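Local atomic coordinates of penicillin-binding protein PbpB (PDB entry 6KGV), a protein that synthesises cross-linked peptidoglycan from lipid intermediates for the mycobacterial cell wall and is bound by penicillins. Residues A[477-482]-A[493-498]; A[270-275]-A[324-329]; A[263-268]-A[388-393]; A[275-280]-A[440-445]. All coordinates share one frame; numbering follows the deposited sequence.

Contact 1 of 4, residues A[477-482]-A[493-498]. With AXL (2-{1-[2-amino-2-(4-hydroxy-phenyl)-acetylamino]-2-oxo-ethyl}-5,5-dimethyl-thiazolidine-4-carboxylic acid), chain F.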
# COMPACT_ATOMS: atom_id res chain seq x y z
N GLY A 477 11.25 -1.39 -5.21
CA GLY A 477 11.47 -2.78 -4.83
C GLY A 477 11.45 -3.76 -5.99
O GLY A 477 10.65 -3.61 -6.93
N THR A 478 12.30 -4.78 -5.94
CA THR A 478 12.28 -5.90 -6.90
C THR A 478 12.49 -7.18 -6.08
O THR A 478 13.62 -7.52 -5.73
CB THR A 478 13.35 -5.78 -7.98
OG1 THR A 478 13.27 -4.51 -8.64
CG2 THR A 478 13.17 -6.86 -9.05
N ALA A 479 11.40 -7.90 -5.81
CA ALA A 479 11.45 -9.12 -5.02
C ALA A 479 11.27 -10.33 -5.93
O ALA A 479 10.35 -10.37 -6.76
CB ALA A 479 10.37 -9.13 -3.94
N GLN A 480 12.12 -11.34 -5.75
CA GLN A 480 11.98 -12.57 -6.50
C GLN A 480 10.82 -13.39 -5.94
O GLN A 480 10.69 -13.54 -4.72
CB GLN A 480 13.27 -13.37 -6.47
CG GLN A 480 14.42 -12.67 -7.21
CD GLN A 480 15.75 -13.32 -6.93
OE1 GLN A 480 16.64 -12.71 -6.31
NE2 GLN A 480 15.91 -14.56 -7.36
N GLN A 481 9.98 -13.91 -6.83
CA GLN A 481 8.89 -14.77 -6.42
C GLN A 481 9.36 -16.21 -6.24
O GLN A 481 10.33 -16.66 -6.85
CB GLN A 481 7.77 -14.72 -7.46
CG GLN A 481 7.21 -13.33 -7.71
CD GLN A 481 5.94 -13.36 -8.52
OE1 GLN A 481 5.33 -14.42 -8.70
NE2 GLN A 481 5.51 -12.20 -9.02
N ILE A 482 8.67 -16.94 -5.36
CA ILE A 482 8.97 -18.35 -5.15
C ILE A 482 8.48 -19.17 -6.34
O ILE A 482 7.33 -19.04 -6.76
CB ILE A 482 8.33 -18.85 -3.85
CG1 ILE A 482 9.02 -18.22 -2.63
CG2 ILE A 482 8.35 -20.38 -3.81
CD1 ILE A 482 10.42 -18.76 -2.39
N VAL A 493 11.38 -13.72 -12.26
CA VAL A 493 9.98 -13.43 -11.96
C VAL A 493 9.94 -12.60 -10.68
O VAL A 493 10.37 -13.07 -9.62
CB VAL A 493 9.14 -14.71 -11.81
CG1 VAL A 493 7.65 -14.37 -11.64
CG2 VAL A 493 9.35 -15.63 -13.02
N TYR A 494 9.40 -11.38 -10.77
CA TYR A 494 9.50 -10.43 -9.68
C TYR A 494 8.15 -9.85 -9.29
O TYR A 494 7.25 -9.71 -10.12
CB TYR A 494 10.44 -9.27 -10.03
CG TYR A 494 11.77 -9.70 -10.57
CD1 TYR A 494 12.72 -10.31 -9.75
CD2 TYR A 494 12.10 -9.48 -11.90
CE1 TYR A 494 13.95 -10.70 -10.25
CE2 TYR A 494 13.34 -9.86 -12.41
CZ TYR A 494 14.26 -10.48 -11.58
OH TYR A 494 15.48 -10.87 -12.07
N TRP A 495 8.02 -9.51 -8.01
CA TRP A 495 7.10 -8.47 -7.58
C TRP A 495 7.85 -7.16 -7.65
O TRP A 495 8.93 -7.03 -7.06
CB TRP A 495 6.59 -8.70 -6.16
CG TRP A 495 5.66 -9.87 -6.00
CD1 TRP A 495 4.38 -9.98 -6.47
CD2 TRP A 495 5.93 -11.07 -5.27
NE1 TRP A 495 3.83 -11.19 -6.09
CE2 TRP A 495 4.76 -11.88 -5.35
CE3 TRP A 495 7.04 -11.55 -4.56
CZ2 TRP A 495 4.68 -13.14 -4.75
CZ3 TRP A 495 6.96 -12.80 -3.97
CH2 TRP A 495 5.78 -13.58 -4.07
N ILE A 496 7.32 -6.19 -8.40
CA ILE A 496 7.87 -4.85 -8.46
C ILE A 496 7.03 -3.98 -7.53
O ILE A 496 5.79 -4.04 -7.57
CB ILE A 496 7.86 -4.30 -9.89
CG1 ILE A 496 8.67 -5.21 -10.83
CG2 ILE A 496 8.35 -2.87 -9.92
CD1 ILE A 496 10.04 -5.58 -10.35
N THR A 497 7.69 -3.19 -6.68
CA THR A 497 7.02 -2.35 -5.70
C THR A 497 7.59 -0.94 -5.74
O THR A 497 8.76 -0.72 -6.07
CB THR A 497 7.18 -2.88 -4.26
OG1 THR A 497 8.55 -3.25 -4.04
CG2 THR A 497 6.29 -4.09 -4.02
N PHE A 498 6.73 0.01 -5.40
CA PHE A 498 7.17 1.35 -5.06
C PHE A 498 6.27 1.85 -3.94
O PHE A 498 5.08 1.55 -3.91
CB PHE A 498 7.12 2.31 -6.27
CG PHE A 498 7.91 3.60 -6.07
CD1 PHE A 498 7.35 4.67 -5.39
CD2 PHE A 498 9.22 3.71 -6.54
CE1 PHE A 498 8.07 5.84 -5.19
CE2 PHE A 498 9.95 4.89 -6.35
CZ PHE A 498 9.37 5.95 -5.67
C1 AXL F . 15.60 -5.04 -3.43
O1 AXL F . 14.51 -5.18 -3.96
C2 AXL F . 16.89 -5.53 -4.08
C3 AXL F . 17.52 -4.29 -4.70
S4 AXL F . 18.38 -4.59 -6.21
C5 AXL F . 17.38 -3.55 -7.24
C51 AXL F . 18.10 -2.22 -7.46
C52 AXL F . 17.09 -4.21 -8.59
C6 AXL F . 16.08 -3.37 -6.45
C61 AXL F . 15.33 -2.12 -6.79
O62 AXL F . 14.68 -2.09 -7.86
O63 AXL F . 15.39 -1.17 -5.99
N7 AXL F . 16.43 -3.41 -5.06
N8 AXL F . 16.67 -6.56 -5.08
C9 AXL F . 17.25 -7.78 -5.04
O91 AXL F . 18.14 -8.07 -4.26
C10 AXL F . 16.74 -8.83 -6.01
N11 AXL F . 17.24 -10.15 -5.67
C12 AXL F . 17.14 -8.53 -7.40
C13 AXL F . 16.16 -8.24 -8.33
C14 AXL F . 16.48 -7.96 -9.66
C15 AXL F . 17.82 -7.96 -10.05
C16 AXL F . 18.81 -8.24 -9.12
C17 AXL F . 18.48 -8.53 -7.80
O18 AXL F . 18.12 -7.68 -11.34

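Contact 2 of 4, residues A[270-275]-A[324-329]. With AXL (2-{1-[2-amino-2-(4-hydroxy-phenyl)-acetylamino]-2-oxo-ethyl}-5,5-dimethyl-thiazolidine-4-carboxylic acid), chain F.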
# COMPACT_ATOMS: atom_id res chain seq x y z
N VAL A 270 11.61 -2.60 -0.84
CA VAL A 270 10.82 -1.58 -0.16
C VAL A 270 10.80 -1.83 1.34
O VAL A 270 10.50 -0.92 2.11
CB VAL A 270 9.38 -1.48 -0.67
CG1 VAL A 270 9.39 -0.89 -2.06
CG2 VAL A 270 8.72 -2.85 -0.64
N ASN A 271 11.11 -3.05 1.77
CA ASN A 271 11.27 -3.29 3.19
C ASN A 271 12.44 -2.53 3.80
O ASN A 271 12.52 -2.43 5.02
CB ASN A 271 11.45 -4.79 3.43
CG ASN A 271 10.96 -5.21 4.78
OD1 ASN A 271 9.86 -4.84 5.20
ND2 ASN A 271 11.77 -5.99 5.50
N LYS A 272 13.36 -2.00 2.99
CA LYS A 272 14.56 -1.41 3.56
C LYS A 272 14.26 -0.18 4.39
O LYS A 272 15.16 0.30 5.09
CB LYS A 272 15.56 -1.09 2.45
CG LYS A 272 16.19 -2.34 1.82
CD LYS A 272 17.15 -1.97 0.68
CE LYS A 272 17.88 -3.20 0.10
NZ LYS A 272 18.60 -2.89 -1.19
N ILE A 273 13.03 0.34 4.35
CA ILE A 273 12.60 1.39 5.26
C ILE A 273 12.77 0.95 6.71
O ILE A 273 13.02 1.78 7.59
CB ILE A 273 11.14 1.78 4.95
CG1 ILE A 273 10.78 3.08 5.68
CG2 ILE A 273 10.17 0.65 5.35
CD1 ILE A 273 9.29 3.38 5.67
N VAL A 274 12.63 -0.34 7.00
CA VAL A 274 12.77 -0.79 8.38
C VAL A 274 14.22 -0.62 8.84
O VAL A 274 14.50 0.01 9.86
CB VAL A 274 12.27 -2.23 8.54
CG1 VAL A 274 12.39 -2.70 9.99
CG2 VAL A 274 10.83 -2.31 8.08
N ALA A 275 15.15 -1.20 8.08
CA ALA A 275 16.58 -1.06 8.38
C ALA A 275 16.98 0.40 8.50
O ALA A 275 17.68 0.79 9.44
CB ALA A 275 17.41 -1.75 7.31
N SER A 324 19.99 1.28 -3.45
CA SER A 324 19.46 -0.00 -3.00
C SER A 324 20.54 -1.09 -3.01
O SER A 324 20.39 -2.16 -3.60
CB SER A 324 18.23 -0.42 -3.81
OG SER A 324 17.38 -1.22 -3.00
N SER A 325 21.63 -0.81 -2.29
CA SER A 325 22.67 -1.80 -2.03
C SER A 325 22.18 -2.78 -0.96
O SER A 325 21.97 -2.38 0.19
CB SER A 325 23.95 -1.10 -1.59
OG SER A 325 24.90 -2.04 -1.11
N ASN A 326 21.94 -4.04 -1.36
CA ASN A 326 21.63 -5.10 -0.41
C ASN A 326 22.76 -5.28 0.59
O ASN A 326 22.54 -5.39 1.80
CB ASN A 326 21.37 -6.42 -1.14
CG ASN A 326 20.06 -6.45 -1.93
OD1 ASN A 326 19.18 -5.62 -1.74
ND2 ASN A 326 19.94 -7.43 -2.81
N VAL A 327 23.99 -5.34 0.09
CA VAL A 327 25.16 -5.49 0.95
C VAL A 327 25.23 -4.34 1.95
O VAL A 327 25.43 -4.54 3.15
CB VAL A 327 26.44 -5.56 0.10
CG1 VAL A 327 27.70 -5.59 0.97
CG2 VAL A 327 26.38 -6.78 -0.85
N GLY A 328 25.06 -3.11 1.46
CA GLY A 328 25.08 -1.97 2.36
C GLY A 328 23.99 -2.05 3.40
O GLY A 328 24.21 -1.72 4.58
N THR A 329 22.80 -2.52 3.00
CA THR A 329 21.70 -2.64 3.95
C THR A 329 22.03 -3.66 5.03
O THR A 329 21.79 -3.41 6.22
CB THR A 329 20.42 -3.01 3.22
OG1 THR A 329 20.03 -1.93 2.35
CG2 THR A 329 19.31 -3.31 4.24
C1 AXL F . 15.60 -5.04 -3.43
O1 AXL F . 14.51 -5.18 -3.96
C2 AXL F . 16.89 -5.53 -4.08
C3 AXL F . 17.52 -4.29 -4.70
S4 AXL F . 18.38 -4.59 -6.21
C5 AXL F . 17.38 -3.55 -7.24
C51 AXL F . 18.10 -2.22 -7.46
C52 AXL F . 17.09 -4.21 -8.59
C6 AXL F . 16.08 -3.37 -6.45
C61 AXL F . 15.33 -2.12 -6.79
O62 AXL F . 14.68 -2.09 -7.86
O63 AXL F . 15.39 -1.17 -5.99
N7 AXL F . 16.43 -3.41 -5.06
N8 AXL F . 16.67 -6.56 -5.08
C9 AXL F . 17.25 -7.78 -5.04
O91 AXL F . 18.14 -8.07 -4.26
C10 AXL F . 16.74 -8.83 -6.01
N11 AXL F . 17.24 -10.15 -5.67
C12 AXL F . 17.14 -8.53 -7.40
C13 AXL F . 16.16 -8.24 -8.33
C14 AXL F . 16.48 -7.96 -9.66
C15 AXL F . 17.82 -7.96 -10.05
C16 AXL F . 18.81 -8.24 -9.12
C17 AXL F . 18.48 -8.53 -7.80
O18 AXL F . 18.12 -7.68 -11.34

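Contact 3 of 4, residues A[263-268]-A[388-393]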
# COMPACT_ATOMS: atom_id res chain seq x y z
N SER A 263 -3.84 -10.44 -0.44
CA SER A 263 -2.86 -11.21 -1.20
C SER A 263 -1.46 -10.73 -0.87
O SER A 263 -0.96 -9.79 -1.50
CB SER A 263 -3.15 -11.12 -2.69
OG SER A 263 -4.51 -11.46 -2.92
N PRO A 264 -0.79 -11.37 0.09
CA PRO A 264 0.53 -10.90 0.50
C PRO A 264 1.59 -11.33 -0.50
O PRO A 264 1.44 -12.29 -1.26
CB PRO A 264 0.74 -11.57 1.87
CG PRO A 264 -0.05 -12.84 1.76
CD PRO A 264 -1.25 -12.50 0.91
N PHE A 265 2.69 -10.58 -0.50
CA PHE A 265 3.82 -10.83 -1.37
C PHE A 265 5.09 -10.51 -0.60
O PHE A 265 5.04 -9.85 0.44
CB PHE A 265 3.74 -9.98 -2.66
CG PHE A 265 3.50 -8.52 -2.39
CD1 PHE A 265 4.56 -7.66 -2.18
CD2 PHE A 265 2.21 -8.02 -2.28
CE1 PHE A 265 4.35 -6.31 -1.89
CE2 PHE A 265 1.98 -6.66 -2.00
CZ PHE A 265 3.06 -5.82 -1.81
N GLU A 266 6.22 -10.97 -1.11
CA GLU A 266 7.47 -10.57 -0.48
C GLU A 266 7.81 -9.16 -0.95
O GLU A 266 7.74 -8.89 -2.15
CB GLU A 266 8.60 -11.55 -0.80
CG GLU A 266 8.28 -12.99 -0.36
CD GLU A 266 9.51 -13.85 -0.14
OE1 GLU A 266 10.63 -13.32 -0.09
OE2 GLU A 266 9.35 -15.07 0.02
N PRO A 267 8.15 -8.25 -0.04
CA PRO A 267 8.30 -6.85 -0.45
C PRO A 267 9.59 -6.59 -1.21
O PRO A 267 9.63 -5.70 -2.07
CB PRO A 267 8.27 -6.09 0.88
CG PRO A 267 8.90 -7.10 1.86
CD PRO A 267 8.42 -8.45 1.40
N GLY A 268 10.63 -7.36 -0.95
CA GLY A 268 11.88 -6.95 -1.53
C GLY A 268 12.35 -5.65 -0.89
O GLY A 268 12.03 -5.34 0.26
N MET A 388 3.92 -9.40 3.02
CA MET A 388 3.00 -8.40 3.53
C MET A 388 2.04 -8.05 2.41
O MET A 388 2.31 -8.31 1.24
CB MET A 388 3.73 -7.13 3.98
CG MET A 388 4.52 -6.52 2.83
SD MET A 388 5.47 -5.03 3.22
CE MET A 388 6.80 -5.75 4.19
N THR A 389 0.92 -7.47 2.80
CA THR A 389 -0.03 -6.96 1.84
C THR A 389 0.41 -5.58 1.38
O THR A 389 1.25 -4.93 2.00
CB THR A 389 -1.43 -6.92 2.46
OG1 THR A 389 -1.42 -5.96 3.51
CG2 THR A 389 -1.80 -8.26 3.05
N LEU A 390 -0.18 -5.12 0.27
CA LEU A 390 0.06 -3.76 -0.20
C LEU A 390 -0.34 -2.74 0.86
O LEU A 390 0.30 -1.68 1.01
CB LEU A 390 -0.70 -3.52 -1.50
CG LEU A 390 -0.43 -2.18 -2.19
CD1 LEU A 390 1.07 -2.00 -2.35
CD2 LEU A 390 -1.11 -2.11 -3.55
N LEU A 391 -1.42 -3.02 1.60
CA LEU A 391 -1.87 -2.10 2.62
C LEU A 391 -0.87 -2.01 3.77
O LEU A 391 -0.52 -0.91 4.22
CB LEU A 391 -3.26 -2.51 3.14
CG LEU A 391 -3.85 -1.62 4.25
CD1 LEU A 391 -4.12 -0.20 3.71
CD2 LEU A 391 -5.12 -2.23 4.81
N GLN A 392 -0.38 -3.16 4.25
CA GLN A 392 0.68 -3.14 5.25
C GLN A 392 1.90 -2.38 4.75
O GLN A 392 2.49 -1.57 5.49
CB GLN A 392 1.08 -4.57 5.62
CG GLN A 392 0.10 -5.28 6.51
CD GLN A 392 0.46 -6.74 6.67
OE1 GLN A 392 0.94 -7.36 5.72
NE2 GLN A 392 0.27 -7.28 7.86
N MET A 393 2.30 -2.63 3.50
CA MET A 393 3.44 -1.94 2.92
C MET A 393 3.22 -0.44 2.94
O MET A 393 4.07 0.33 3.44
CB MET A 393 3.67 -2.44 1.48
CG MET A 393 4.99 -2.04 0.87
SD MET A 393 5.12 -2.47 -0.89
CE MET A 393 4.46 -0.99 -1.69
O HOH W 1 -1.56 -7.05 -1.39

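Contact 4 of 4, residues A[275-280]-A[440-445]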
# COMPACT_ATOMS: atom_id res chain seq x y z
N ALA A 275 15.15 -1.20 8.08
CA ALA A 275 16.58 -1.06 8.38
C ALA A 275 16.98 0.40 8.50
O ALA A 275 17.68 0.79 9.44
CB ALA A 275 17.41 -1.75 7.31
N ALA A 276 16.57 1.23 7.52
CA ALA A 276 16.90 2.65 7.57
C ALA A 276 16.37 3.30 8.84
O ALA A 276 17.08 4.07 9.50
CB ALA A 276 16.34 3.37 6.34
N SER A 277 15.13 2.98 9.21
CA SER A 277 14.51 3.56 10.40
C SER A 277 15.22 3.13 11.66
O SER A 277 15.47 3.94 12.55
CB SER A 277 13.03 3.19 10.46
OG SER A 277 12.30 3.90 9.48
N ALA A 278 15.57 1.85 11.77
CA ALA A 278 16.26 1.37 12.97
C ALA A 278 17.65 1.97 13.09
O ALA A 278 18.08 2.36 14.18
CB ALA A 278 16.36 -0.15 12.95
N VAL A 279 18.39 2.04 11.98
CA VAL A 279 19.79 2.44 12.07
C VAL A 279 19.89 3.92 12.42
O VAL A 279 20.81 4.34 13.13
CB VAL A 279 20.53 2.07 10.77
CG1 VAL A 279 20.61 3.25 9.82
CG2 VAL A 279 21.91 1.53 11.09
N ILE A 280 18.92 4.73 11.99
CA ILE A 280 18.91 6.13 12.39
C ILE A 280 18.33 6.28 13.79
O ILE A 280 18.86 7.02 14.62
CB ILE A 280 18.11 6.98 11.37
CG1 ILE A 280 18.77 6.95 9.98
CG2 ILE A 280 17.91 8.42 11.91
CD1 ILE A 280 20.16 7.61 9.92
N GLN A 440 11.67 12.34 10.02
CA GLN A 440 12.04 13.41 9.10
C GLN A 440 13.37 13.12 8.43
O GLN A 440 13.56 13.47 7.26
CB GLN A 440 12.11 14.74 9.86
CG GLN A 440 10.72 15.19 10.34
CD GLN A 440 10.77 16.23 11.44
OE1 GLN A 440 11.82 16.84 11.70
NE2 GLN A 440 9.64 16.44 12.10
N THR A 441 14.29 12.47 9.13
CA THR A 441 15.56 12.14 8.51
C THR A 441 15.38 11.06 7.45
O THR A 441 16.01 11.12 6.39
CB THR A 441 16.56 11.73 9.60
OG1 THR A 441 16.91 12.88 10.37
CG2 THR A 441 17.81 11.13 8.99
N VAL A 442 14.51 10.08 7.70
CA VAL A 442 14.32 9.02 6.70
C VAL A 442 13.62 9.57 5.46
O VAL A 442 13.98 9.23 4.33
CB VAL A 442 13.57 7.83 7.32
CG1 VAL A 442 13.15 6.83 6.22
CG2 VAL A 442 14.46 7.13 8.37
N ARG A 443 12.64 10.47 5.65
CA ARG A 443 11.95 11.10 4.52
C ARG A 443 12.94 11.82 3.63
O ARG A 443 12.93 11.64 2.41
CB ARG A 443 10.89 12.10 5.01
CG ARG A 443 9.76 11.50 5.78
CD ARG A 443 8.51 12.37 5.73
NE ARG A 443 8.68 13.71 6.28
CZ ARG A 443 8.48 14.03 7.56
NH1 ARG A 443 8.13 13.09 8.43
NH2 ARG A 443 8.63 15.28 7.96
N GLN A 444 13.80 12.65 4.22
CA GLN A 444 14.80 13.38 3.43
C GLN A 444 15.73 12.42 2.71
O GLN A 444 16.00 12.58 1.52
CB GLN A 444 15.59 14.33 4.34
CG GLN A 444 14.81 15.56 4.74
CD GLN A 444 14.38 16.40 3.53
OE1 GLN A 444 15.17 16.66 2.62
NE2 GLN A 444 13.12 16.81 3.52
N MET A 445 16.20 11.40 3.41
CA MET A 445 17.15 10.47 2.82
C MET A 445 16.53 9.71 1.64
O MET A 445 17.18 9.52 0.61
CB MET A 445 17.65 9.54 3.94
CG MET A 445 18.79 8.62 3.60
SD MET A 445 19.47 7.82 5.09
CE MET A 445 18.07 7.78 6.18

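Contact 1 of 4, residues A[477-482]-A[493-498]
Gln-481 NE2 is held by two acceptors, a backbone carbonyl and a carboxylate. It gives a hydrogen bond to Asp-516 OD1 of strand 509-516, beyond strand 493-502, and a weak one to Tyr-494 O (3.2 Å). These bonds help to keep the amide stacked on Trp-495, planes 18° apart. Gln-481 CG sits over the centre of the indole six-membered ring, a CH-pi contact of 3.5 Å to its centroid. Thr-478 packs in a similar way: its CG2 lies over one face of Tyr-494, offset toward the rim, 3.8 Å from the ring centroid. With CG2 anti to the backbone N (OG1 chi1 -53°), the methyl goes to the tyrosine and OG1 to the ligand carboxylate, bonding AXL O62 at 2.9 Å. Gln-480 CG runs along the edge of the same tyrosine, and its OE1 takes the ligand amine N11 at 2.7 Å. The backbones are antiparallel. Ala-479 and Trp-495 form a hydrogen-bonded pair, exchanging two backbone bonds. Thr-478 N gives a nearly straight bond to AXL O1 (3.0 Å, 167°), consistent with an oxyanion-hole amide. Gly-477 and Thr-478 belong to the strand carrying the probable KTG-type motif, which typically edges the active site of penicillin-binding transpeptidases.

Contact 2 of 4, residues A[270-275]-A[324-329]
Lys-272 NZ makes the polar core, donating to Ser-324 OG at 2.7 Å and to Asn-326 OD1 at 2.8 Å. Its chain is fully extended (chi2 178°, chi3 176°), which carries the ammonium from its helix to the Ser-324 to Asn-326 turn. A weak bond also links NZ to Ser-269 OG, the probable acyl-ester serine. The set matches the SxxK and SxN motifs of this enzyme family. Ligand bonds follow from the same groups. Ser-324 OG accepts from AXL N7 at 3.2 Å and is also bonded to Lys-475 NZ. Asn-326 uses its two amide ends differently: OD1 faces the lysine and ND2 faces AXL O91, at a doubtfully short distance. Ser-325 is the N-cap of helix 326-347: its OG accepts from Gly-328 N at 2.8 Å and is bonded to Asp-306. Ser-325 O receives Thr-329 N and OG1 from opposite faces of its plane. Van der Waals packing is slight: the aliphatic part of Lys-272 passes Thr-329, with CD 3.3 Å from OG1. Ala-275 CB meets Thr-329 CG2 at 3.9 Å. The contact joins the starts of helices 272-281 and 326-347. Phe-321 of helix 317-322 covers Lys-272 and Thr-329, and helix 390-401 lies against Val-270.

Contact 3 of 4, residues A[263-268]-A[388-393]
Phe-265 and Met-388 form a single antiparallel hydrogen-bonded bridge, with Phe-265 N giving to Met-388 O at 2.9 Å and Met-388 N to Phe-265 O at 2.8 Å. It ties the loop before the probable catalytic serine to the capping box that opens helix 390-401. In that box Thr-389 OG1 accepts from Gln-392 N, and Gln-392 OE1 accepts from Thr-389 N. The first turn is met from outside too: a water donates to Ser-263 O and accepts from Leu-390 N at 2.9 Å. It thus links the loop to an amide at the helix start. Phe-265 is the main side chain. Its CG stands between the backbone N and the carbonyl carbon (chi1 50°), which folds the ring back over the bridge. Met-388 O then lies 3.5 Å above one ring face, offset toward the rim. CE2 comes within 3.5 Å of Leu-390 N, and Leu-390 CB lies a little farther off. Met-393 SD stands at the ring edge, 5.2 Å from the centroid, in a Met-aromatic contact with CZ and CE1. Trp-495 of strand 493-502 also meets the Phe-265 ring, with the planes at about 45°, so the ring sits between the helix start and the transpeptidase sheet. Pro-267 is held from the other segment by Met-388, whose chain is extended at chi2 and bends at chi3 (73°). That bend brings the methyl CE to 3.4 Å from Pro-267 CG, the two side chains crossing at about a right angle.

Contact 4 of 4, residues A[275-280]-A[440-445]
Ile-280 points at helix 440-445 and can be followed outward from its backbone. CB stands back, with Val-442 CG2 as its nearest neighbour there at 4.7 Å. The two branches then part. CG2, anti to the backbone N (CG1 chi1 -62°), reaches Thr-441 CG2 at 4.0 Å, methyl to methyl, while the two side chains cross at a slant. CG1 takes the other direction and meets Met-445 CE, also at 4.0 Å. The terminal CD1 lies beyond, 4.3 Å from both Met-445 CE and Thr-441 CG2. Met-445 is extended through chi2 and bends at chi3 (28°), which turns its methyl CE onto Ile-280 CG1; the two side chains meet tip to tip. One turn earlier, Val-442 CG2 lies against the other helix beside Ser-277, 4.0 Å from OG and 4.1 Å from CA. It also comes near Ala-276 O. The serine hydroxyl is not left without a partner, since OG is bonded to Ile-273 O within its own helix. Thr-441 OG1 is likewise bonded to Gln-437 O. The axes of segments 275-280 and 440-445 come within 10.0 Å, with 131° between their N-to-C directions. Ile-400 of helix 390-401 touches both Ser-277 and Val-442. Met-445 also meets Thr-317 and Thr-318 of helix 317-322. The pair thus packs among helices 317-322 and 390-401 of the transpeptidase domain. No hydrogen bond or salt bridge crosses between the segments. Methyl and methylene contacts carry the packing, and the nearby hydroxyls turn their bonding back into their own helices.

All four contacts lie in the transpeptidase domain. Along the chain, contact 2 is nested in the loop closed by contact 3, and contact 4 crosses both. Contact 1 comes last, on neighbouring strands of the antiparallel sheet. Contacts 1 and 2 have centres 14 Å apart, touch each other and both border the bound ligand, one from the sheet and one from the helices. Contact 3, about 10 Å from contact 1 centre to centre, packs directly on it and on contact 2. Contact 4 shares helix 272-281 and Ala-275 with contact 2 but stays away from the ligand. Thus one helix leads from the active site into the helical packing behind it.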